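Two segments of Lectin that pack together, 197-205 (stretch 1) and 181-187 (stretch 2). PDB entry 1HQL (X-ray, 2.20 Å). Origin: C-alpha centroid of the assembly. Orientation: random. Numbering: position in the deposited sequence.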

ATOM      1  N   ILE B 197       0.279  14.992  18.166  1.00 30.12           N
ATOM      2  CA  ILE B 197       1.041  16.081  17.550  1.00 29.72           C
ATOM      3  C   ILE B 197       1.851  16.847  18.598  1.00 29.70           C
ATOM      4  O   ILE B 197       1.282  17.331  19.583  1.00 28.56           O
ATOM      5  CB  ILE B 197       0.116  17.104  16.820  1.00 28.04           C
ATOM      6  CG1 ILE B 197      -0.755  16.390  15.785  1.00 30.60           C
ATOM      7  CG2 ILE B 197       0.960  18.173  16.144  1.00 28.40           C
ATOM      8  CD1 ILE B 197      -2.040  15.818  16.344  1.00 29.03           C
ATOM      9  N   LEU B 198       3.165  16.961  18.397  1.00 27.17           N
ATOM     10  CA  LEU B 198       3.993  17.708  19.349  1.00 29.02           C
ATOM     11  C   LEU B 198       5.022  18.557  18.604  1.00 28.93           C
ATOM     12  O   LEU B 198       5.827  18.035  17.829  1.00 28.96           O
ATOM     13  CB  LEU B 198       4.714  16.760  20.320  1.00 26.71           C
ATOM     14  CG  LEU B 198       5.652  17.404  21.356  1.00 29.59           C
ATOM     15  CD1 LEU B 198       4.877  18.376  22.255  1.00 29.31           C
ATOM     16  CD2 LEU B 198       6.312  16.316  22.192  1.00 30.04           C
ATOM     17  N   SER B 199       4.986  19.863  18.835  1.00 29.08           N
ATOM     18  CA  SER B 199       5.921  20.779  18.180  1.00 30.54           C
ATOM     19  C   SER B 199       6.594  21.654  19.228  1.00 29.63           C
ATOM     20  O   SER B 199       6.008  21.966  20.258  1.00 29.07           O
ATOM     21  CB  SER B 199       5.191  21.670  17.167  1.00 28.71           C
ATOM     22  OG  SER B 199       4.638  20.906  16.113  1.00 33.00           O
ATOM     23  N   HIS B 200       7.825  22.057  18.952  1.00 30.69           N
ATOM     24  CA  HIS B 200       8.585  22.882  19.880  1.00 34.03           C
ATOM     25  C   HIS B 200       9.723  23.573  19.152  1.00 35.75           C
ATOM     26  O   HIS B 200      10.371  22.974  18.290  1.00 35.69           O
ATOM     27  CB  HIS B 200       9.176  22.013  20.986  1.00 33.22           C
ATOM     28  CG  HIS B 200       9.696  22.797  22.146  1.00 35.87           C
ATOM     29  ND1 HIS B 200       8.909  23.143  23.224  1.00 35.86           N
ATOM     30  CD2 HIS B 200      10.911  23.350  22.375  1.00 35.06           C
ATOM     31  CE1 HIS B 200       9.614  23.878  24.064  1.00 35.99           C
ATOM     32  NE2 HIS B 200      10.833  24.018  23.571  1.00 35.23           N
ATOM     33  N   SER B 201       9.983  24.824  19.509  1.00 37.04           N
ATOM     34  CA  SER B 201      11.068  25.555  18.875  1.00 38.52           C
ATOM     35  C   SER B 201      12.415  25.032  19.366  1.00 39.16           C
ATOM     36  O   SER B 201      12.638  24.878  20.563  1.00 39.18           O
ATOM     37  CB  SER B 201      10.962  27.037  19.202  1.00 40.55           C
ATOM     38  OG  SER B 201      11.218  27.251  20.580  1.00 47.24           O
ATOM     39  N   VAL B 202      13.312  24.750  18.433  1.00 38.78           N
ATOM     40  CA  VAL B 202      14.630  24.277  18.800  1.00 38.73           C
ATOM     41  C   VAL B 202      15.626  24.712  17.734  1.00 38.28           C
ATOM     42  O   VAL B 202      15.370  24.548  16.536  1.00 37.26           O
ATOM     43  CB  VAL B 202      14.646  22.734  18.973  1.00 39.33           C
ATOM     44  CG1 VAL B 202      14.041  22.063  17.770  1.00 43.44           C
ATOM     45  CG2 VAL B 202      16.069  22.250  19.184  1.00 38.88           C
ATOM     46  N   ASP B 203      16.740  25.298  18.175  1.00 38.88           N
ATOM     47  CA  ASP B 203      17.778  25.754  17.250  1.00 40.13           C
ATOM     48  C   ASP B 203      18.929  24.756  17.289  1.00 39.72           C
ATOM     49  O   ASP B 203      19.648  24.641  18.286  1.00 39.58           O
ATOM     50  CB  ASP B 203      18.279  27.161  17.621  1.00 40.45           C
ATOM     51  CG  ASP B 203      19.109  27.817  16.496  1.00 43.11           C
ATOM     52  OD1 ASP B 203      19.436  29.021  16.612  1.00 44.60           O
ATOM     53  OD2 ASP B 203      19.435  27.141  15.496  1.00 41.74           O
ATOM     54  N   MET B 204      19.069  24.022  16.193  1.00 39.87           N
ATOM     55  CA  MET B 204      20.104  23.017  16.055  1.00 40.92           C
ATOM     56  C   MET B 204      21.514  23.600  16.159  1.00 40.54           C
ATOM     57  O   MET B 204      22.418  22.940  16.674  1.00 39.04           O
ATOM     58  CB  MET B 204      19.941  22.299  14.712  1.00 40.70           C
ATOM     59  CG  MET B 204      18.614  21.579  14.530  1.00 40.94           C
ATOM     60  SD  MET B 204      18.366  20.147  15.600  1.00 40.90           S
ATOM     61  CE  MET B 204      16.760  19.570  14.981  1.00 40.71           C
ATOM     62  N   ARG B 205      21.687  24.828  15.669  1.00 41.59           N
ATOM     63  CA  ARG B 205      22.985  25.507  15.673  1.00 44.01           C
ATOM     64  C   ARG B 205      23.624  25.632  17.042  1.00 43.71           C
ATOM     65  O   ARG B 205      24.846  25.646  17.169  1.00 44.81           O
ATOM     66  CB  ARG B 205      22.865  26.905  15.058  1.00 44.77           C
ATOM     67  CG  ARG B 205      22.479  26.916  13.587  1.00 46.24           C
TER
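Stretch 2 (181-187) AEILTVV

Two pairs of reciprocal backbone hydrogen bonds and one further backbone hydrogen bond join the segments. At Leu 198 and Val 186, the amide Val 186 N donates to Leu 198 O at 2.8 Å, and Leu 198 N returns a bond to Val 186 O at 2.9 Å. The same closed ring forms two residues along, where Leu 184 N reaches His 200 O and His 200 N reaches Leu 184 O, both at 3.0 Å. Beyond the last bridge, Val 202 N donates to Glu 182 O at 2.8 Å, so the backbone pairing outlasts the strand at this end. A single side-chain hydrogen bond crosses the interface: Ser 199 OG and Thr 185 OG1 lie 2.6 Å apart, and Thr 185 OG1 is also hydrogen-bonded elsewhere in the structure.

These bonds fix stretch 2 as an antiparallel neighbour of stretch 1. Strand 183-187, which continues later in the chain, runs at 170° to strand 197-201, with a closest approach of 4.6 Å between their axes. Its residues are extended, with phi from -107° to -131° and psi from 124° to 142°. The register sets Val 187 opposite Ile 197 and Ile 183 opposite Ser 201. Wide, hydrogen-bonded pairs (CA to CA 5.2 Å for Leu 198 and Val 186, 5.5 Å for His 200 and Leu 184) alternate with narrow pairs, of which Ser 199 and Thr 185 are the closest, CA to CA 4.2 Å. Carbonyls also receive CA-H...O contacts, as from Ser 199 CA to Leu 184 O at 3.2 Å.

Glu 182, just before the strand, departs from the extended conformation with phi/psi of 64°/47°. Its CA-to-CB bond points sideways, but the end of the side chain comes nearer stretch 1, leaving Glu 182 OE1 2.9 Å from Asp 203 OD1. Both atoms are acceptors of like charge, so the approach offers no evident attraction.

Side chains alternate between the two faces of the sheet. Ile 197, Ser 199 and Ser 201 share one face with Val 187, Thr 185 and Ile 183; Leu 198 and His 200 share the other with Val 186 and Leu 184. On this second face Leu 198 CB packs against Val 186 CG1 at 3.4 Å. Leu 184 extends the apolar contact beyond the strand, with Val 202 CG1 3.5 Å from Leu 184 CB and Met 204 CE a looser 4.4 Å from Leu 184 CD1. Together the segments bury 583 Å², counting both sides.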

ATOM      1  N   ALA B 181      12.300  28.403  10.410  1.00 32.40           N
ATOM      2  CA  ALA B 181      11.483  28.694  11.580  1.00 31.13           C
ATOM      3  C   ALA B 181      12.077  28.131  12.883  1.00 30.86           C
ATOM      4  O   ALA B 181      11.731  28.582  13.967  1.00 30.67           O
ATOM      5  CB  ALA B 181      10.047  28.172  11.352  1.00 30.54           C
ATOM      6  N   GLU B 182      12.980  27.158  12.762  1.00 31.18           N
ATOM      7  CA  GLU B 182      13.640  26.523  13.904  1.00 33.22           C
ATOM      8  C   GLU B 182      12.604  25.790  14.749  1.00 33.80           C
ATOM      9  O   GLU B 182      12.572  25.893  15.987  1.00 33.41           O
ATOM     10  CB  GLU B 182      14.385  27.581  14.726  1.00 37.35           C
ATOM     11  CG  GLU B 182      15.060  28.627  13.843  1.00 45.60           C
ATOM     12  CD  GLU B 182      16.535  28.821  14.133  1.00 49.37           C
ATOM     13  OE1 GLU B 182      16.885  29.020  15.313  1.00 52.07           O
ATOM     14  OE2 GLU B 182      17.345  28.794  13.176  1.00 52.09           O
ATOM     15  N   ILE B 183      11.760  25.028  14.058  1.00 32.29           N
ATOM     16  CA  ILE B 183      10.701  24.284  14.709  1.00 30.76           C
ATOM     17  C   ILE B 183      10.782  22.792  14.399  1.00 31.05           C
ATOM     18  O   ILE B 183      10.938  22.387  13.243  1.00 30.97           O
ATOM     19  CB  ILE B 183       9.317  24.833  14.274  1.00 31.16           C
ATOM     20  CG1 ILE B 183       9.154  26.264  14.785  1.00 31.11           C
ATOM     21  CG2 ILE B 183       8.197  23.955  14.812  1.00 30.31           C
ATOM     22  CD1 ILE B 183       7.922  26.971  14.256  1.00 33.71           C
ATOM     23  N   LEU B 184      10.689  21.986  15.453  1.00 30.25           N
ATOM     24  CA  LEU B 184      10.716  20.532  15.351  1.00 29.48           C
ATOM     25  C   LEU B 184       9.291  20.067  15.613  1.00 29.82           C
ATOM     26  O   LEU B 184       8.659  20.507  16.570  1.00 29.38           O
ATOM     27  CB  LEU B 184      11.663  19.927  16.400  1.00 27.51           C
ATOM     28  CG  LEU B 184      11.930  18.416  16.324  1.00 26.35           C
ATOM     29  CD1 LEU B 184      12.610  18.068  15.012  1.00 23.89           C
ATOM     30  CD2 LEU B 184      12.826  18.015  17.490  1.00 27.65           C
ATOM     31  N   THR B 185       8.784  19.182  14.758  1.00 29.87           N
ATOM     32  CA  THR B 185       7.429  18.679  14.924  1.00 28.62           C
ATOM     33  C   THR B 185       7.430  17.163  14.834  1.00 30.73           C
ATOM     34  O   THR B 185       8.190  16.582  14.041  1.00 31.44           O
ATOM     35  CB  THR B 185       6.470  19.248  13.823  1.00 28.71           C
ATOM     36  OG1 THR B 185       6.262  20.645  14.051  1.00 25.67           O
ATOM     37  CG2 THR B 185       5.107  18.519  13.852  1.00 23.43           C
ATOM     38  N   VAL B 186       6.605  16.523  15.661  1.00 29.48           N
ATOM     39  CA  VAL B 186       6.488  15.078  15.601  1.00 28.39           C
ATOM     40  C   VAL B 186       5.021  14.699  15.543  1.00 28.80           C
ATOM     41  O   VAL B 186       4.185  15.281  16.231  1.00 26.81           O
ATOM     42  CB  VAL B 186       7.137  14.339  16.820  1.00 30.15           C
ATOM     43  CG1 VAL B 186       6.616  14.888  18.143  1.00 29.85           C
ATOM     44  CG2 VAL B 186       6.815  12.835  16.721  1.00 26.91           C
ATOM     45  N   VAL B 187       4.709  13.725  14.699  1.00 28.00           N
ATOM     46  CA  VAL B 187       3.348  13.237  14.594  1.00 29.88           C
ATOM     47  C   VAL B 187       3.399  11.711  14.686  1.00 28.64           C
ATOM     48  O   VAL B 187       4.114  11.071  13.922  1.00 28.45           O
ATOM     49  CB  VAL B 187       2.676  13.651  13.254  1.00 28.36           C
ATOM     50  CG1 VAL B 187       1.256  13.119  13.220  1.00 28.01           C
ATOM     51  CG2 VAL B 187       2.658  15.167  13.108  1.00 28.76           C
TER